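Local coordinates for ferrichrome ABC transporter substrate-binding protein (Staphylococcus pseudintermedius, PDB 5FLY) that binds the iron-carrying hydroxamate siderophore ferrichrome and probably delivers it to a membrane ABC transporter for iron uptake, at residues A[5-10]-A[18-23]; A[40-45]-A[122-127]; A[149-154]-A[275-280]; A[218-223]-A[248-253]. One frame throughout, in Å; residues are numbered along the deposited sequence.

Contact 1: A[5-10]-A[18-23]; sequences TKAFNL and KIDIPK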
# COMPACT_ATOMS: atom_id res chain seq x y z
N THR A 5 -15.50 -11.80 -23.43
CA THR A 5 -15.18 -10.60 -22.63
C THR A 5 -16.18 -10.38 -21.49
O THR A 5 -17.26 -10.98 -21.47
CB THR A 5 -15.16 -9.32 -23.49
OG1 THR A 5 -16.49 -9.03 -23.95
CG2 THR A 5 -14.22 -9.46 -24.67
N LYS A 6 -15.80 -9.53 -20.55
CA LYS A 6 -16.70 -9.04 -19.51
C LYS A 6 -16.40 -7.58 -19.24
O LYS A 6 -15.30 -7.10 -19.53
CB LYS A 6 -16.55 -9.84 -18.22
CG LYS A 6 -15.20 -9.65 -17.55
CD LYS A 6 -14.99 -10.57 -16.36
CE LYS A 6 -13.53 -10.53 -15.91
NZ LYS A 6 -13.15 -11.73 -15.14
N ALA A 7 -17.37 -6.87 -18.70
CA ALA A 7 -17.16 -5.47 -18.34
C ALA A 7 -16.61 -5.38 -16.93
O ALA A 7 -17.22 -5.90 -15.99
CB ALA A 7 -18.46 -4.69 -18.47
N PHE A 8 -15.44 -4.76 -16.79
CA PHE A 8 -14.92 -4.40 -15.48
C PHE A 8 -15.37 -2.98 -15.18
O PHE A 8 -15.14 -2.08 -15.97
CB PHE A 8 -13.41 -4.50 -15.44
CG PHE A 8 -12.83 -4.06 -14.15
CD1 PHE A 8 -12.86 -4.92 -13.06
CD2 PHE A 8 -12.31 -2.80 -13.99
CE1 PHE A 8 -12.35 -4.53 -11.85
CE2 PHE A 8 -11.81 -2.39 -12.79
CZ PHE A 8 -11.82 -3.26 -11.71
N ASN A 9 -16.03 -2.79 -14.04
CA ASN A 9 -16.56 -1.49 -13.68
C ASN A 9 -15.57 -0.70 -12.85
O ASN A 9 -15.51 -0.85 -11.63
CB ASN A 9 -17.88 -1.67 -12.95
CG ASN A 9 -18.90 -2.42 -13.78
OD1 ASN A 9 -19.11 -2.10 -14.95
ND2 ASN A 9 -19.51 -3.44 -13.19
N LEU A 10 -14.80 0.15 -13.51
CA LEU A 10 -13.76 0.93 -12.84
C LEU A 10 -14.33 2.19 -12.20
O LEU A 10 -15.02 2.96 -12.86
CB LEU A 10 -12.68 1.32 -13.85
CG LEU A 10 -11.51 2.18 -13.37
CD1 LEU A 10 -10.69 1.43 -12.33
CD2 LEU A 10 -10.65 2.62 -14.53
N LYS A 18 -16.92 1.58 -17.74
CA LYS A 18 -16.97 0.18 -18.12
C LYS A 18 -15.85 -0.11 -19.09
O LYS A 18 -15.74 0.54 -20.13
CB LYS A 18 -18.31 -0.19 -18.73
CG LYS A 18 -19.43 -0.25 -17.73
CD LYS A 18 -20.66 -0.95 -18.30
CE LYS A 18 -21.39 -1.75 -17.23
NZ LYS A 18 -21.85 -0.86 -16.12
N ILE A 19 -15.03 -1.08 -18.73
CA ILE A 19 -13.89 -1.46 -19.54
C ILE A 19 -14.03 -2.94 -19.90
O ILE A 19 -14.05 -3.78 -19.02
CB ILE A 19 -12.58 -1.21 -18.80
CG1 ILE A 19 -12.50 0.28 -18.42
CG2 ILE A 19 -11.39 -1.65 -19.66
CD1 ILE A 19 -11.31 0.64 -17.59
N ASP A 20 -14.15 -3.23 -21.19
CA ASP A 20 -14.25 -4.62 -21.64
C ASP A 20 -12.89 -5.32 -21.55
O ASP A 20 -11.91 -4.88 -22.16
CB ASP A 20 -14.82 -4.68 -23.07
CG ASP A 20 -16.34 -4.34 -23.13
OD1 ASP A 20 -17.13 -4.80 -22.28
OD2 ASP A 20 -16.75 -3.60 -24.05
N ILE A 21 -12.83 -6.39 -20.77
CA ILE A 21 -11.59 -7.15 -20.57
C ILE A 21 -11.88 -8.64 -20.79
O ILE A 21 -13.04 -9.04 -20.88
CB ILE A 21 -11.00 -6.92 -19.16
CG1 ILE A 21 -11.94 -7.44 -18.05
CG2 ILE A 21 -10.71 -5.43 -18.97
CD1 ILE A 21 -11.24 -7.60 -16.73
N PRO A 22 -10.83 -9.46 -20.90
CA PRO A 22 -11.11 -10.89 -21.05
C PRO A 22 -11.89 -11.43 -19.86
O PRO A 22 -11.64 -11.02 -18.73
CB PRO A 22 -9.71 -11.52 -21.16
CG PRO A 22 -8.83 -10.42 -21.59
CD PRO A 22 -9.38 -9.19 -20.93
N LYS A 23 -12.82 -12.35 -20.10
CA LYS A 23 -13.49 -13.05 -19.02
C LYS A 23 -12.49 -13.81 -18.17
O LYS A 23 -12.59 -13.84 -16.94
CB LYS A 23 -14.54 -14.02 -19.57
CG LYS A 23 -15.35 -14.73 -18.51
CD LYS A 23 -16.51 -15.53 -19.12
CE LYS A 23 -16.05 -16.79 -19.87
NZ LYS A 23 -15.40 -17.82 -18.99
O HOH W 1 -18.06 -7.61 -22.20
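K6 and F8 pair with I21 and I19 in the antiparallel β hairpin formed by strands 5-12 and 15-22. Both hydrogen-bonded pairs are complete: K6 N reaches I21 O at 2.8 Å and K6 O accepts I21 N, and F8 and I19 exchange the same two bonds. On the face carrying K6, F8, I19 and I21, the extended K6 chain reaches K23, just after the end of the partner strand, where NZ donates to K23 O at 2.8 Å, approaching tilted out of the carbonyl plane. Because the carbonyls of D122 and I123 also accept from this ammonium, three backbone oxygens hold it. I21 crosses the K6 chain obliquely, its CD1 3.8 Å from K6 CE and 4.0 Å from F8 CB, while I19 CD1 packs on L10 CD2. The F8 ring itself leads away from the hairpin and rests on helix 113-124 through A119 and I123. On the face of A7, N9, K18 and D20, K18 lies beside N9 and gives OD1 only a weak bond from NZ, 3.2 Å long. D20 OD1 ligates a cadmium ion and also accepts a bond from a water at 3.0 Å; that same water lies 2.7 Å from T5 OG1.

Contact 2: A[40-45]-A[122-127]; sequences KYLDAN and DIVGKS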
# COMPACT_ATOMS: atom_id res chain seq x y z
N LYS A 40 -1.09 -11.69 -7.89
CA LYS A 40 -0.23 -12.86 -7.66
C LYS A 40 -0.83 -13.76 -6.57
O LYS A 40 -0.84 -14.99 -6.67
CB LYS A 40 1.17 -12.40 -7.28
CG LYS A 40 2.10 -13.48 -6.73
CD LYS A 40 2.34 -14.60 -7.69
CE LYS A 40 3.16 -15.73 -7.04
NZ LYS A 40 3.32 -16.91 -7.95
N TYR A 41 -1.36 -13.13 -5.53
CA TYR A 41 -1.94 -13.86 -4.41
C TYR A 41 -3.11 -14.71 -4.89
O TYR A 41 -3.41 -15.78 -4.34
CB TYR A 41 -2.40 -12.87 -3.33
CG TYR A 41 -2.71 -13.48 -1.99
CD1 TYR A 41 -1.70 -13.73 -1.08
CD2 TYR A 41 -4.02 -13.78 -1.63
CE1 TYR A 41 -1.99 -14.27 0.15
CE2 TYR A 41 -4.31 -14.31 -0.40
CZ TYR A 41 -3.29 -14.57 0.49
OH TYR A 41 -3.57 -15.09 1.73
N LEU A 42 -3.76 -14.23 -5.94
CA LEU A 42 -4.89 -14.91 -6.57
C LEU A 42 -4.48 -15.81 -7.74
O LEU A 42 -5.35 -16.32 -8.46
CB LEU A 42 -5.93 -13.88 -7.04
CG LEU A 42 -6.68 -13.11 -5.94
CD1 LEU A 42 -7.48 -11.99 -6.56
CD2 LEU A 42 -7.59 -14.04 -5.14
N ASP A 43 -3.17 -16.03 -7.90
CA ASP A 43 -2.60 -16.86 -8.95
C ASP A 43 -3.07 -16.42 -10.33
O ASP A 43 -3.39 -17.25 -11.19
CB ASP A 43 -2.94 -18.34 -8.75
CG ASP A 43 -2.11 -19.26 -9.64
OD1 ASP A 43 -0.92 -18.94 -9.89
OD2 ASP A 43 -2.64 -20.29 -10.10
N ALA A 44 -3.10 -15.11 -10.54
CA ALA A 44 -3.41 -14.56 -11.85
C ALA A 44 -2.37 -14.93 -12.90
O ALA A 44 -1.19 -15.19 -12.59
CB ALA A 44 -3.54 -13.05 -11.78
N ASN A 45 -2.79 -14.93 -14.16
CA ASN A 45 -1.90 -15.25 -15.27
C ASN A 45 -1.05 -14.04 -15.67
O ASN A 45 -1.28 -13.39 -16.70
CB ASN A 45 -2.72 -15.76 -16.46
CG ASN A 45 -3.48 -17.04 -16.14
OD1 ASN A 45 -2.91 -17.99 -15.59
ND2 ASN A 45 -4.78 -17.07 -16.45
N ASP A 122 -12.40 -9.59 -8.95
CA ASP A 122 -13.34 -9.41 -10.05
C ASP A 122 -12.64 -9.58 -11.40
O ASP A 122 -13.19 -10.20 -12.31
CB ASP A 122 -14.00 -8.03 -9.97
CG ASP A 122 -14.94 -7.89 -8.78
OD1 ASP A 122 -15.43 -8.94 -8.27
OD2 ASP A 122 -15.22 -6.74 -8.35
N ILE A 123 -11.43 -9.05 -11.53
CA ILE A 123 -10.68 -9.15 -12.77
C ILE A 123 -10.44 -10.59 -13.17
O ILE A 123 -10.63 -10.95 -14.33
CB ILE A 123 -9.32 -8.40 -12.65
CG1 ILE A 123 -9.58 -6.90 -12.66
CG2 ILE A 123 -8.38 -8.76 -13.79
CD1 ILE A 123 -8.41 -6.03 -12.27
N VAL A 124 -10.01 -11.42 -12.21
CA VAL A 124 -9.58 -12.78 -12.53
C VAL A 124 -10.65 -13.83 -12.26
O VAL A 124 -10.41 -15.02 -12.46
CB VAL A 124 -8.31 -13.19 -11.77
CG1 VAL A 124 -7.14 -12.29 -12.16
CG2 VAL A 124 -8.55 -13.19 -10.26
N GLY A 125 -11.81 -13.38 -11.79
CA GLY A 125 -12.92 -14.28 -11.54
C GLY A 125 -12.73 -15.16 -10.32
O GLY A 125 -13.08 -16.35 -10.33
N LYS A 126 -12.14 -14.59 -9.27
CA LYS A 126 -11.94 -15.30 -8.01
C LYS A 126 -12.48 -14.52 -6.82
O LYS A 126 -11.84 -14.39 -5.77
CB LYS A 126 -10.45 -15.64 -7.83
CG LYS A 126 -9.97 -16.69 -8.84
CD LYS A 126 -8.49 -16.97 -8.80
CE LYS A 126 -8.11 -17.91 -9.95
NZ LYS A 126 -6.65 -18.16 -10.06
N SER A 127 -13.70 -14.03 -6.96
CA SER A 127 -14.33 -13.29 -5.87
C SER A 127 -14.52 -14.17 -4.63
O SER A 127 -14.44 -13.68 -3.51
CB SER A 127 -15.67 -12.70 -6.32
OG SER A 127 -15.46 -11.66 -7.27
O HOH W 2 -5.39 -20.94 -9.85
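The L42 peptide carbonyl is the flat group that K126 reaches for: NZ donates to L42 O at 2.8 Å, almost straight on, with a C=O...N angle of 160°. K126 CD lies beside the same oxygen at 3.2 Å, so the end of the lysine lies close against the carbonyl. A second flat group, the D43 carboxylate, meets the ammonium through a water, which donates to OD2 at 2.8 Å and accepts from NZ at 3.1 Å. D43 OD2 and K126 NZ are 4.5 Å apart, too far for a salt bridge. K126 can span the gap because its chain is extended beyond CG. Beside the lysine, V124 sends one methyl to each of two neighbours: CG1 to A44 CB at 3.7 Å and CG2 to L42 CD1 at 4.0 Å. Two helix ends meet here. Helix 36-41 closes in a Schellman motif with D43, at positive phi, as its C' residue, A44 N bonded to L39 O and D43 N to K40 O; helix 113-124 ends at V124, and K126 is the N-cap of helix 127-152. The ammonium sits by the carbonyl end of helix 36-41, where its charge probably offsets both the partial negative charge there and, through the water, that of the D43 carboxylate.

Contact 3: A[149-154]-A[275-280]; sequences KAHLGD and QLLALP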
# COMPACT_ATOMS: atom_id res chain seq x y z
N LYS A 149 -4.70 -2.68 21.91
CA LYS A 149 -5.35 -1.62 22.67
C LYS A 149 -5.35 -1.94 24.18
O LYS A 149 -5.31 -1.03 25.01
CB LYS A 149 -6.77 -1.39 22.16
CG LYS A 149 -6.79 -0.64 20.82
CD LYS A 149 -8.19 -0.36 20.29
CE LYS A 149 -8.12 0.42 19.00
NZ LYS A 149 -9.46 0.75 18.47
N ALA A 150 -5.37 -3.22 24.52
CA ALA A 150 -5.28 -3.62 25.92
C ALA A 150 -3.90 -3.26 26.48
O ALA A 150 -3.76 -2.93 27.66
CB ALA A 150 -5.53 -5.11 26.06
N HIS A 151 -2.88 -3.33 25.62
CA HIS A 151 -1.51 -3.07 26.04
C HIS A 151 -1.21 -1.58 26.11
O HIS A 151 -0.61 -1.09 27.07
CB HIS A 151 -0.53 -3.75 25.09
CG HIS A 151 0.90 -3.51 25.44
ND1 HIS A 151 1.44 -3.90 26.65
CD2 HIS A 151 1.90 -2.91 24.75
CE1 HIS A 151 2.72 -3.54 26.69
NE2 HIS A 151 3.02 -2.94 25.55
N LEU A 152 -1.65 -0.84 25.09
CA LEU A 152 -1.27 0.57 24.97
C LEU A 152 -2.35 1.57 25.39
O LEU A 152 -2.04 2.72 25.74
CB LEU A 152 -0.87 0.85 23.51
CG LEU A 152 0.37 0.12 22.98
CD1 LEU A 152 0.57 0.45 21.50
CD2 LEU A 152 1.63 0.48 23.78
N GLY A 153 -3.61 1.14 25.36
CA GLY A 153 -4.74 2.03 25.64
C GLY A 153 -5.71 2.11 24.47
O GLY A 153 -5.29 2.13 23.31
N ASP A 154 -7.00 2.15 24.77
CA ASP A 154 -8.03 2.14 23.73
C ASP A 154 -8.00 3.34 22.78
O ASP A 154 -8.42 3.22 21.63
CB ASP A 154 -9.42 2.06 24.36
CG ASP A 154 -9.65 0.77 25.11
OD1 ASP A 154 -9.06 -0.27 24.72
OD2 ASP A 154 -10.41 0.79 26.10
N GLN A 275 6.02 -5.14 17.30
CA GLN A 275 6.71 -3.96 17.79
C GLN A 275 5.80 -3.14 18.72
O GLN A 275 6.27 -2.58 19.70
CB GLN A 275 7.22 -3.11 16.62
CG GLN A 275 8.33 -3.80 15.83
CD GLN A 275 9.27 -2.83 15.12
OE1 GLN A 275 9.91 -2.00 15.75
NE2 GLN A 275 9.35 -2.94 13.79
N LEU A 276 4.49 -3.12 18.44
CA LEU A 276 3.57 -2.39 19.30
C LEU A 276 3.45 -3.05 20.67
O LEU A 276 3.41 -2.37 21.70
CB LEU A 276 2.19 -2.26 18.64
CG LEU A 276 2.14 -1.29 17.46
CD1 LEU A 276 0.89 -1.47 16.63
CD2 LEU A 276 2.21 0.14 17.96
N LEU A 277 3.39 -4.38 20.69
CA LEU A 277 3.24 -5.10 21.96
C LEU A 277 4.54 -5.09 22.77
O LEU A 277 4.51 -5.30 23.98
CB LEU A 277 2.77 -6.53 21.71
CG LEU A 277 1.33 -6.72 21.24
CD1 LEU A 277 1.04 -8.19 21.07
CD2 LEU A 277 0.32 -6.09 22.19
N ALA A 278 5.66 -4.83 22.10
CA ALA A 278 6.98 -4.78 22.76
C ALA A 278 7.25 -3.44 23.42
O ALA A 278 8.18 -3.30 24.23
CB ALA A 278 8.06 -5.09 21.75
N LEU A 279 6.44 -2.44 23.08
CA LEU A 279 6.57 -1.11 23.66
C LEU A 279 6.37 -1.16 25.18
O LEU A 279 5.58 -1.97 25.68
CB LEU A 279 5.57 -0.13 23.04
CG LEU A 279 5.76 0.23 21.56
CD1 LEU A 279 4.68 1.20 21.12
CD2 LEU A 279 7.13 0.82 21.32
N PRO A 280 7.09 -0.31 25.92
CA PRO A 280 8.04 0.70 25.44
C PRO A 280 9.39 0.13 24.99
O PRO A 280 9.80 -0.94 25.45
CB PRO A 280 8.23 1.61 26.66
CG PRO A 280 8.00 0.72 27.82
CD PRO A 280 6.91 -0.23 27.38
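H151 and L152, in the last turn of helix 127-152, meet L276, L277 and L279 where helix 262-278 runs out. The H151 imidazole donates from NE2 to L279 O at 2.7 Å, with an N-H...O angle of 154° and the oxygen only 5° out of the ring plane. CG stands anti to the backbone N (chi1 179°), on a side chain whose CB already points toward segment 275-280. L276 O also lies at the ring's edge, 3.4 Å from CD2. Over one face stands L277 O, 3.2 Å from NE2 but at a poor angle for a bond. Two carbonyl oxygens at the edge and one over a face thus lie about the imidazole, a setting that may favour a positively charged ring. In class III solute-binding proteins a long helix spans the two lobes, a part that helix 127-152 appears to play here, so the contact ties its far end to the C-terminal helix. Beside the histidine, L152 packs its branches apart: CD1 meets L276 CD2 at 3.9 Å, the two side chains crossing at about a right angle, and CD2 reaches L279 CB at 4.1 Å. L277 bends back, its CD2 touching H151 CB at 3.8 Å. L276 and L279 also rest on F250, and L152 and L279 on Y248.

Contact 4: A[218-223]-A[248-253]; sequences VIITAK and YAFNVD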
# COMPACT_ATOMS: atom_id res chain seq x y z
N VAL A 218 2.02 7.31 19.44
CA VAL A 218 3.01 6.38 18.91
C VAL A 218 3.50 6.98 17.59
O VAL A 218 2.69 7.46 16.80
CB VAL A 218 2.44 4.97 18.67
CG1 VAL A 218 3.47 4.08 18.00
CG2 VAL A 218 1.95 4.35 19.98
N ILE A 219 4.81 6.96 17.37
CA ILE A 219 5.37 7.47 16.13
C ILE A 219 6.22 6.42 15.44
O ILE A 219 7.20 5.93 15.98
CB ILE A 219 6.23 8.73 16.34
CG1 ILE A 219 5.44 9.80 17.08
CG2 ILE A 219 6.75 9.24 14.97
CD1 ILE A 219 6.29 10.98 17.50
N ILE A 220 5.83 6.11 14.22
CA ILE A 220 6.50 5.11 13.43
C ILE A 220 7.16 5.80 12.26
O ILE A 220 6.51 6.55 11.54
CB ILE A 220 5.53 4.04 12.94
CG1 ILE A 220 4.90 3.32 14.15
CG2 ILE A 220 6.25 3.06 12.01
CD1 ILE A 220 3.71 2.44 13.79
N THR A 221 8.46 5.55 12.10
CA THR A 221 9.24 6.09 10.99
C THR A 221 9.63 4.99 10.00
O THR A 221 10.35 4.05 10.33
CB THR A 221 10.50 6.80 11.48
OG1 THR A 221 10.11 7.90 12.30
CG2 THR A 221 11.36 7.32 10.30
N ALA A 222 9.12 5.12 8.78
CA ALA A 222 9.48 4.23 7.69
C ALA A 222 10.72 4.78 7.01
O ALA A 222 10.72 5.93 6.58
CB ALA A 222 8.35 4.10 6.71
N LYS A 223 11.77 3.97 6.95
CA LYS A 223 13.02 4.39 6.33
C LYS A 223 13.75 3.21 5.74
O LYS A 223 13.47 2.05 6.05
CB LYS A 223 13.92 5.09 7.35
CG LYS A 223 14.35 4.20 8.52
CD LYS A 223 15.29 4.93 9.48
CE LYS A 223 16.68 5.13 8.86
NZ LYS A 223 17.43 3.86 8.76
N TYR A 248 7.76 5.32 22.78
CA TYR A 248 6.74 4.80 21.90
C TYR A 248 7.04 5.20 20.45
O TYR A 248 6.15 5.61 19.71
CB TYR A 248 5.36 5.32 22.31
CG TYR A 248 4.70 4.60 23.47
CD1 TYR A 248 5.38 3.67 24.23
CD2 TYR A 248 3.37 4.85 23.78
CE1 TYR A 248 4.75 3.00 25.28
CE2 TYR A 248 2.73 4.20 24.83
CZ TYR A 248 3.43 3.28 25.57
OH TYR A 248 2.78 2.63 26.61
N ALA A 249 8.31 5.11 20.07
CA ALA A 249 8.72 5.49 18.72
C ALA A 249 9.67 4.44 18.18
O ALA A 249 10.64 4.07 18.85
CB ALA A 249 9.39 6.89 18.72
N PHE A 250 9.38 3.92 16.99
CA PHE A 250 10.25 2.92 16.38
C PHE A 250 10.25 3.06 14.88
O PHE A 250 9.36 3.69 14.30
CB PHE A 250 9.85 1.48 16.80
CG PHE A 250 8.45 1.06 16.40
CD1 PHE A 250 7.38 1.25 17.26
CD2 PHE A 250 8.22 0.41 15.19
CE1 PHE A 250 6.09 0.83 16.91
CE2 PHE A 250 6.95 -0.01 14.84
CZ PHE A 250 5.88 0.20 15.70
N ASN A 251 11.28 2.49 14.26
CA ASN A 251 11.44 2.50 12.82
C ASN A 251 10.98 1.21 12.19
O ASN A 251 11.06 0.13 12.79
CB ASN A 251 12.90 2.72 12.42
CG ASN A 251 13.49 4.00 12.98
OD1 ASN A 251 12.78 4.98 13.19
ND2 ASN A 251 14.79 4.00 13.20
N VAL A 252 10.50 1.32 10.96
CA VAL A 252 10.23 0.15 10.13
C VAL A 252 10.91 0.29 8.76
O VAL A 252 11.26 1.38 8.35
CB VAL A 252 8.71 -0.07 9.94
CG1 VAL A 252 8.00 -0.29 11.28
CG2 VAL A 252 8.10 1.11 9.21
N ASP A 253 11.04 -0.84 8.06
CA ASP A 253 11.71 -0.92 6.76
C ASP A 253 10.78 -0.46 5.65
O ASP A 253 9.83 -1.16 5.31
CB ASP A 253 12.16 -2.37 6.52
CG ASP A 253 12.95 -2.55 5.23
OD1 ASP A 253 12.81 -1.75 4.29
OD2 ASP A 253 13.71 -3.54 5.16
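T221 O takes the shortest polar bond of the pair, 2.8 Å from V252 N, and N251 CA adds a CA-H...O contact to the same oxygen at 3.1 Å. Strands 218-223 and 249-253 run parallel here, 249-253 being an edge strand of a mixed five-stranded sheet within this chain and 218-223 bonding on its other edge to strand 158-164. Four further bonds complete the pairing: I219 N to Y248 O, F250 N to I219 O, T221 N to F250 O and K223 N to V252 O. On the face of I220, F250 and V252, the phenyl ring carries the packing. Its CG takes the crowded position between backbone N and carbonyl carbon (chi1 61°), and I220 CG1 lies over one face, 4.0 Å from the ring centroid and shifted toward the rim at CZ. I220 CG2 turns instead to V252 CG1 at 3.8 Å, while V252 CG2 meets A222 CB. Helix 262-278 covers this apolar face through L272 and Q275. On the opposite face T221 and N251 lie side by side, pointing the same way. N251 OD1, which accepts from Q233 NE2, comes 3.4 Å from T221 CB.

The four contacts form two groups at opposite ends of the molecule. Contacts 1 and 2, with centres 14 Å apart, share K6, whose NZ also bonds to backbone oxygens of 122-127, and F8 CE1 packs on I123 CG1 at 3.7 Å. Contacts 3 and 4, also 14 Å apart, meet where L152 CD2 lies 3.7 Å from Y248 OH, and contact 4 is nested in the loop that contact 3 closes. Contacts 2 and 3 lie about 36 Å apart between centres, near the two ends of helix 127-152. The bound polyether occupies a pocket away from both groups, about 9 Å from the A222 side chain in contact 4 and about 14 Å from that of L10 in contact 1.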